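PDB 5MZ5: ALDH21) from Physcomitrella patens subsp. patens, which acts as an NADP(+)-dependent succinic semialdehyde dehydrogenase of the aldehyde dehydrogenase family, oxidising the aldehyde to succinate. Local coordinates for residues L242-R246 with E247-M251; A275-K279 with K280-M284. All coordinates share one frame; numbering follows the deposited sequence.

In the fold
Both contacts are local turns of the Rossmann-type, NADP(+)-binding part of the subunit, with centres about 17 Å apart. Contact 1 lies at the surface, in the loop between strand 239-241 and helix 251-254, and is held mostly by backbone N-H groups on carbonyls. Contact 2 is partly buried: it links helix 267-276 to strand 281-285, the closing half of a beta-alpha-beta unit, through a lysine ammonium and small apolar side chains, and a second subunit reaches it. Strands 239-241 and 281-285 belong to the same sheet, the former at its margin. The two contacts meet directly in a salt bridge, Asp250 OD1 to Arg276 NH2 at 2.8 Å.

Contact 1: L242-R246 with E247-M251; sequences LPVSR and EDADM
The carbonyl oxygen of Ser245 takes one sound backbone N-H and a second, weak one. Asp248 N reaches Ser245 O at 3.2 Å, coming from above the carbonyl plane, 55° out of it. Ala249 N adds the weak, bent bond to Ser245 O at 3.1 Å and has another weak one to Arg246 O. The chain thus curls tightly round Ser245, and a type I turn from Asp248 to Met251 follows at once.

Val244 closes the inside of the curl. With CG1 anti to the backbone N (chi1 162°), that methyl lies 3.5 Å from Ala249 N and also meets CB of Asp248 at 3.8 Å. On the outer side Glu247 bends at chi2 and folds back over Ser245, bringing its OE2 to 3.4 Å from Ser245 CB. That approach is a van der Waals one. Lys212 packs against Val244 and Ala249, while Asp248 rests on helix 75-94.

This is the apo enzyme; Lys212 and Arg246 bind NADP(+) when the cofactor is present. The backbone bonds at Ser245 O and Arg246 O therefore set the course of the chain where Arg246 leaves it, its extended side chain pointing away from the turn.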
ATOM      1  N   LEU A 242       6.268  25.339 -26.443  1.00 33.32           N
ATOM      2  CA  LEU A 242       6.380  25.829 -27.812  1.00 34.96           C
ATOM      3  C   LEU A 242       5.256  25.346 -28.759  1.00 38.77           C
ATOM      4  O   LEU A 242       5.211  24.156 -29.091  1.00 36.37           O
ATOM      5  CB  LEU A 242       7.741  25.446 -28.445  1.00 35.49           C
ATOM      6  CG  LEU A 242       8.964  25.229 -27.564  1.00 41.89           C
ATOM      7  CD1 LEU A 242       9.817  24.095 -28.117  1.00 42.58           C
ATOM      8  CD2 LEU A 242       9.811  26.498 -27.493  1.00 45.87           C
ATOM      9  N   PRO A 243       4.373  26.251 -29.245  1.00 37.91           N
ATOM     10  CA  PRO A 243       3.420  25.858 -30.305  1.00 38.57           C
ATOM     11  C   PRO A 243       4.297  25.628 -31.547  1.00 41.54           C
ATOM     12  O   PRO A 243       5.192  26.428 -31.847  1.00 41.58           O
ATOM     13  CB  PRO A 243       2.510  27.092 -30.453  1.00 40.89           C
ATOM     14  CG  PRO A 243       2.856  27.979 -29.275  1.00 44.79           C
ATOM     15  CD  PRO A 243       4.279  27.693 -28.966  1.00 39.77           C
ATOM     16  N   VAL A 244       4.153  24.470 -32.170  1.00 38.11           N
ATOM     17  CA  VAL A 244       5.063  24.072 -33.248  1.00 38.05           C
ATOM     18  C   VAL A 244       4.319  23.863 -34.583  1.00 41.70           C
ATOM     19  O   VAL A 244       3.163  23.398 -34.612  1.00 40.49           O
ATOM     20  CB  VAL A 244       5.892  22.827 -32.761  1.00 41.12           C
ATOM     21  CG1 VAL A 244       6.549  22.059 -33.890  1.00 40.68           C
ATOM     22  CG2 VAL A 244       6.942  23.239 -31.733  1.00 41.00           C
ATOM     23  N   SER A 245       4.995  24.259 -35.679  1.00 38.76           N
ATOM     24  CA  SER A 245       4.523  24.098 -37.055  1.00 40.01           C
ATOM     25  C   SER A 245       4.557  22.605 -37.426  1.00 44.10           C
ATOM     26  O   SER A 245       5.273  21.812 -36.803  1.00 43.10           O
ATOM     27  CB  SER A 245       5.401  24.888 -38.027  1.00 44.53           C
ATOM     28  OG  SER A 245       6.753  24.446 -38.019  1.00 55.45           O
ATOM     29  N   ARG A 246       3.814  22.244 -38.465  1.00 41.29           N
ATOM     30  CA  ARG A 246       3.717  20.881 -38.974  1.00 40.74           C
ATOM     31  C   ARG A 246       5.080  20.309 -39.383  1.00 43.30           C
ATOM     32  O   ARG A 246       5.352  19.146 -39.110  1.00 41.56           O
ATOM     33  CB  ARG A 246       2.742  20.846 -40.157  1.00 39.32           C
ATOM     34  CG  ARG A 246       2.175  19.468 -40.384  1.00 41.94           C
ATOM     35  CD  ARG A 246       1.335  19.424 -41.610  1.00 42.13           C
ATOM     36  NE  ARG A 246       1.118  18.049 -42.051  1.00 43.62           N
ATOM     37  CZ  ARG A 246       0.411  17.733 -43.122  1.00 55.84           C
ATOM     38  NH1 ARG A 246      -0.148  18.683 -43.860  1.00 46.58           N
ATOM     39  NH2 ARG A 246       0.247  16.464 -43.462  1.00 41.86           N
ATOM     40  N   GLU A 247       5.947  21.146 -39.982  1.00 41.27           N
ATOM     41  CA  GLU A 247       7.273  20.756 -40.474  1.00 41.99           C
ATOM     42  C   GLU A 247       8.225  20.230 -39.379  1.00 45.36           C
ATOM     43  O   GLU A 247       9.168  19.494 -39.703  1.00 46.04           O
ATOM     44  CB  GLU A 247       7.981  21.861 -41.331  1.00 44.06           C
ATOM     45  CG  GLU A 247       7.568  23.323 -41.167  1.00 56.84           C
ATOM     46  CD  GLU A 247       6.335  23.780 -41.924  1.00 72.66           C
ATOM     47  OE1 GLU A 247       6.454  24.052 -43.141  1.00 73.12           O
ATOM     48  OE2 GLU A 247       5.261  23.905 -41.292  1.00 53.03           O
ATOM     49  N   ASP A 248       7.978  20.604 -38.101  1.00 39.43           N
ATOM     50  CA  ASP A 248       8.810  20.237 -36.964  1.00 38.39           C
ATOM     51  C   ASP A 248       8.098  19.446 -35.874  1.00 38.88           C
ATOM     52  O   ASP A 248       8.749  19.024 -34.920  1.00 37.36           O
ATOM     53  CB  ASP A 248       9.446  21.494 -36.354  1.00 40.58           C
ATOM     54  CG  ASP A 248      10.229  22.351 -37.330  1.00 49.83           C
ATOM     55  OD1 ASP A 248      11.140  21.806 -37.994  1.00 49.84           O
ATOM     56  OD2 ASP A 248       9.945  23.582 -37.409  1.00 55.28           O
ATOM     57  N   ALA A 249       6.781  19.235 -36.002  1.00 34.96           N
ATOM     58  CA  ALA A 249       5.976  18.506 -35.011  1.00 34.73           C
ATOM     59  C   ALA A 249       6.488  17.091 -34.695  1.00 37.14           C
ATOM     60  O   ALA A 249       6.401  16.663 -33.546  1.00 36.90           O
ATOM     61  CB  ALA A 249       4.515  18.467 -35.441  1.00 35.51           C
ATOM     62  N   ASP A 250       7.060  16.401 -35.696  1.00 32.48           N
ATOM     63  CA  ASP A 250       7.599  15.037 -35.590  1.00 31.59           C
ATOM     64  C   ASP A 250       8.713  14.867 -34.545  1.00 32.31           C
ATOM     65  O   ASP A 250       8.867  13.770 -34.010  1.00 29.03           O
ATOM     66  CB  ASP A 250       8.062  14.507 -36.968  1.00 33.76           C
ATOM     67  CG  ASP A 250       8.203  12.996 -36.997  1.00 41.76           C
ATOM     68  OD1 ASP A 250       7.249  12.302 -36.577  1.00 41.97           O
ATOM     69  OD2 ASP A 250       9.283  12.507 -37.407  1.00 45.80           O
ATOM     70  N   MET A 251       9.451  15.949 -34.223  1.00 30.83           N
ATOM     71  CA  MET A 251      10.509  15.952 -33.199  1.00 31.59           C
ATOM     72  C   MET A 251       9.981  15.473 -31.828  1.00 31.49           C
ATOM     73  O   MET A 251      10.666  14.726 -31.132  1.00 29.77           O
ATOM     74  CB  MET A 251      11.135  17.348 -33.074  1.00 35.04           C
ATOM     75  CG  MET A 251      11.848  17.813 -34.351  1.00 39.47           C
ATOM     76  SD  MET A 251      12.679  19.400 -34.139  1.00 43.90           S
ATOM     77  CE  MET A 251      14.057  18.900 -33.084  1.00 39.64           C
TER

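Contact 2: A275-K279 with K280-M284; sequences ARAGK and KKVVM. With EDO (1,2-ethanediol), chain I.
Lys280 doubles back along the turn and gives its NZ to Ala277 O at 2.8 Å. The ammonium approaches in the carbonyl plane, with a C=O...N angle of 154°. This is the tight side of the contact. CG sits between the backbone N and the carbonyl carbon (chi1 63°), which directs the chain alongside Ala277, and bends at chi3 and chi4 then bring NZ to the oxygen. On the way CG passes 3.4 Å from Ala277 O and 3.9 Å from Ala277 CB. The same CB also meets CG2 of Val282 at 3.7 Å, so one small methyl lies against both the lysine stem and the first valine of the strand.

Lys280 NZ has two further carbonyl partners, Thr253 O and Asp255 O, and so the buried ammonium is satisfied by three backbone oxygens. A methionine in its place would probably leave Ala277 O, Thr253 O and Asp255 O without their shared donor and weaken the tie between the turn and residues 253-255.

Within 275-284 the other side is looser: Gly278, with positive phi, and Lys279 make few contacts. The second subunit supplies partners: Lys279 forms a salt bridge through NZ with Asp486 of the second subunit and a cation-pi contact with Trp271 of the same second subunit. Near the strand, a 1,2-ethanediol molecule, probably from the crystallisation liquor, accepts a hydrogen bond at O1 from Val282 N, 3.2 Å long and nearly straight at 162°; its O1 also lies 3.4 Å from Lys281 CA.

From here strand 281-285 runs parallel to strand 260-264 and towards Glu285 and Leu286, which bind NADP(+) when it is present. The turn completes the right-handed beta-alpha-beta crossover of a Rossmann-type fold, as expected in an aldehyde dehydrogenase.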
ATOM      1  N   ALA A 275       3.534   4.042 -32.728  1.00 22.98           N
ATOM      2  CA  ALA A 275       4.224   3.192 -33.691  1.00 23.20           C
ATOM      3  C   ALA A 275       5.606   3.722 -34.080  1.00 28.50           C
ATOM      4  O   ALA A 275       6.522   2.920 -34.295  1.00 29.01           O
ATOM      5  CB  ALA A 275       3.365   3.018 -34.940  1.00 24.37           C
ATOM      6  N   ARG A 276       5.774   5.066 -34.129  1.00 24.13           N
ATOM      7  CA  ARG A 276       7.029   5.675 -34.584  1.00 23.73           C
ATOM      8  C   ARG A 276       7.869   6.323 -33.500  1.00 27.56           C
ATOM      9  O   ARG A 276       8.922   6.875 -33.807  1.00 28.07           O
ATOM     10  CB  ARG A 276       6.747   6.692 -35.717  1.00 21.13           C
ATOM     11  CG  ARG A 276       6.136   6.069 -36.982  1.00 20.40           C
ATOM     12  CD  ARG A 276       5.778   7.074 -38.081  1.00 27.21           C
ATOM     13  NE  ARG A 276       4.952   8.188 -37.597  1.00 32.06           N
ATOM     14  CZ  ARG A 276       5.431   9.364 -37.197  1.00 36.55           C
ATOM     15  NH1 ARG A 276       4.616  10.292 -36.731  1.00 28.28           N
ATOM     16  NH2 ARG A 276       6.733   9.608 -37.239  1.00 24.89           N
ATOM     17  N   ALA A 277       7.445   6.213 -32.234  1.00 24.66           N
ATOM     18  CA  ALA A 277       8.122   6.810 -31.087  1.00 23.40           C
ATOM     19  C   ALA A 277       9.570   6.320 -30.830  1.00 28.26           C
ATOM     20  O   ALA A 277      10.347   7.025 -30.181  1.00 28.21           O
ATOM     21  CB  ALA A 277       7.279   6.625 -29.845  1.00 23.24           C
ATOM     22  N   GLY A 278       9.919   5.137 -31.336  1.00 24.36           N
ATOM     23  CA  GLY A 278      11.226   4.541 -31.087  1.00 23.68           C
ATOM     24  C   GLY A 278      11.254   3.835 -29.737  1.00 27.72           C
ATOM     25  O   GLY A 278      10.265   3.224 -29.334  1.00 27.77           O
ATOM     26  N   LYS A 279      12.354   3.979 -28.994  1.00 24.59           N
ATOM     27  CA  LYS A 279      12.598   3.285 -27.713  1.00 23.80           C
ATOM     28  C   LYS A 279      11.835   3.813 -26.489  1.00 26.76           C
ATOM     29  O   LYS A 279      11.602   3.047 -25.557  1.00 25.95           O
ATOM     30  CB  LYS A 279      14.108   3.249 -27.412  1.00 26.45           C
ATOM     31  CG  LYS A 279      14.900   2.511 -28.489  1.00 25.80           C
ATOM     32  CD  LYS A 279      16.334   2.256 -28.089  1.00 28.73           C
ATOM     33  CE  LYS A 279      17.144   1.891 -29.301  1.00 28.69           C
ATOM     34  NZ  LYS A 279      18.576   1.738 -28.959  1.00 41.67           N
ATOM     35  N   LYS A 280      11.464   5.092 -26.472  1.00 23.26           N
ATOM     36  CA  LYS A 280      10.761   5.719 -25.348  1.00 22.52           C
ATOM     37  C   LYS A 280       9.418   5.064 -24.974  1.00 27.53           C
ATOM     38  O   LYS A 280       8.727   4.484 -25.826  1.00 26.91           O
ATOM     39  CB  LYS A 280      10.534   7.226 -25.630  1.00 23.76           C
ATOM     40  CG  LYS A 280       9.631   7.494 -26.853  1.00 25.98           C
ATOM     41  CD  LYS A 280       9.262   8.976 -27.079  1.00 27.46           C
ATOM     42  CE  LYS A 280      10.366   9.879 -27.585  1.00 24.34           C
ATOM     43  NZ  LYS A 280      11.066   9.339 -28.774  1.00 22.95           N
ATOM     44  N   LYS A 281       9.022   5.248 -23.702  1.00 22.76           N
ATOM     45  CA  LYS A 281       7.713   4.842 -23.222  1.00 22.40           C
ATOM     46  C   LYS A 281       6.663   5.803 -23.811  1.00 25.86           C
ATOM     47  O   LYS A 281       6.961   6.958 -24.159  1.00 23.60           O
ATOM     48  CB  LYS A 281       7.647   4.846 -21.687  1.00 23.66           C
ATOM     49  CG  LYS A 281       8.366   3.660 -21.068  1.00 36.56           C
ATOM     50  CD  LYS A 281       8.006   3.481 -19.602  1.00 39.57           C
ATOM     51  CE  LYS A 281       9.012   2.618 -18.899  1.00 35.64           C
ATOM     52  NZ  LYS A 281       8.529   2.145 -17.576  1.00 37.45           N
ATOM     53  N   VAL A 282       5.442   5.292 -23.978  1.00 23.70           N
ATOM     54  CA  VAL A 282       4.343   6.051 -24.553  1.00 23.62           C
ATOM     55  C   VAL A 282       3.107   5.903 -23.678  1.00 29.77           C
ATOM     56  O   VAL A 282       2.775   4.794 -23.276  1.00 30.61           O
ATOM     57  CB  VAL A 282       4.057   5.620 -26.022  1.00 26.96           C
ATOM     58  CG1 VAL A 282       2.992   6.501 -26.650  1.00 26.86           C
ATOM     59  CG2 VAL A 282       5.323   5.642 -26.869  1.00 26.18           C
ATOM     60  N   VAL A 283       2.442   7.036 -23.396  1.00 25.94           N
ATOM     61  CA  VAL A 283       1.185   7.173 -22.664  1.00 26.34           C
ATOM     62  C   VAL A 283       0.252   7.842 -23.664  1.00 30.10           C
ATOM     63  O   VAL A 283       0.672   8.793 -24.326  1.00 29.24           O
ATOM     64  CB  VAL A 283       1.354   8.050 -21.380  1.00 30.14           C
ATOM     65  CG1 VAL A 283       0.009   8.600 -20.881  1.00 30.10           C
ATOM     66  CG2 VAL A 283       2.063   7.276 -20.286  1.00 29.91           C
ATOM     67  N   MET A 284      -0.993   7.349 -23.776  1.00 27.07           N
ATOM     68  CA  MET A 284      -1.971   7.858 -24.735  1.00 27.96           C
ATOM     69  C   MET A 284      -3.357   8.036 -24.118  1.00 31.84           C
ATOM     70  O   MET A 284      -3.940   7.084 -23.602  1.00 32.21           O
ATOM     71  CB  MET A 284      -2.097   6.895 -25.936  1.00 30.24           C
ATOM     72  CG  MET A 284      -0.863   6.781 -26.755  1.00 33.77           C
ATOM     73  SD  MET A 284      -0.963   7.927 -28.102  1.00 36.57           S
ATOM     74  CE  MET A 284       0.747   8.298 -28.364  1.00 33.21           C
TER
HETATM   75  C1  EDO I 505       5.206   1.584 -24.601  1.00 42.75           C
HETATM   76  O1  EDO I 505       5.553   2.155 -23.344  1.00 37.16           O
HETATM   77  C2  EDO I 505       4.785   0.085 -24.440  1.00 44.71           C
HETATM   78  O2  EDO I 505       3.442  -0.069 -23.963  1.00 41.30           O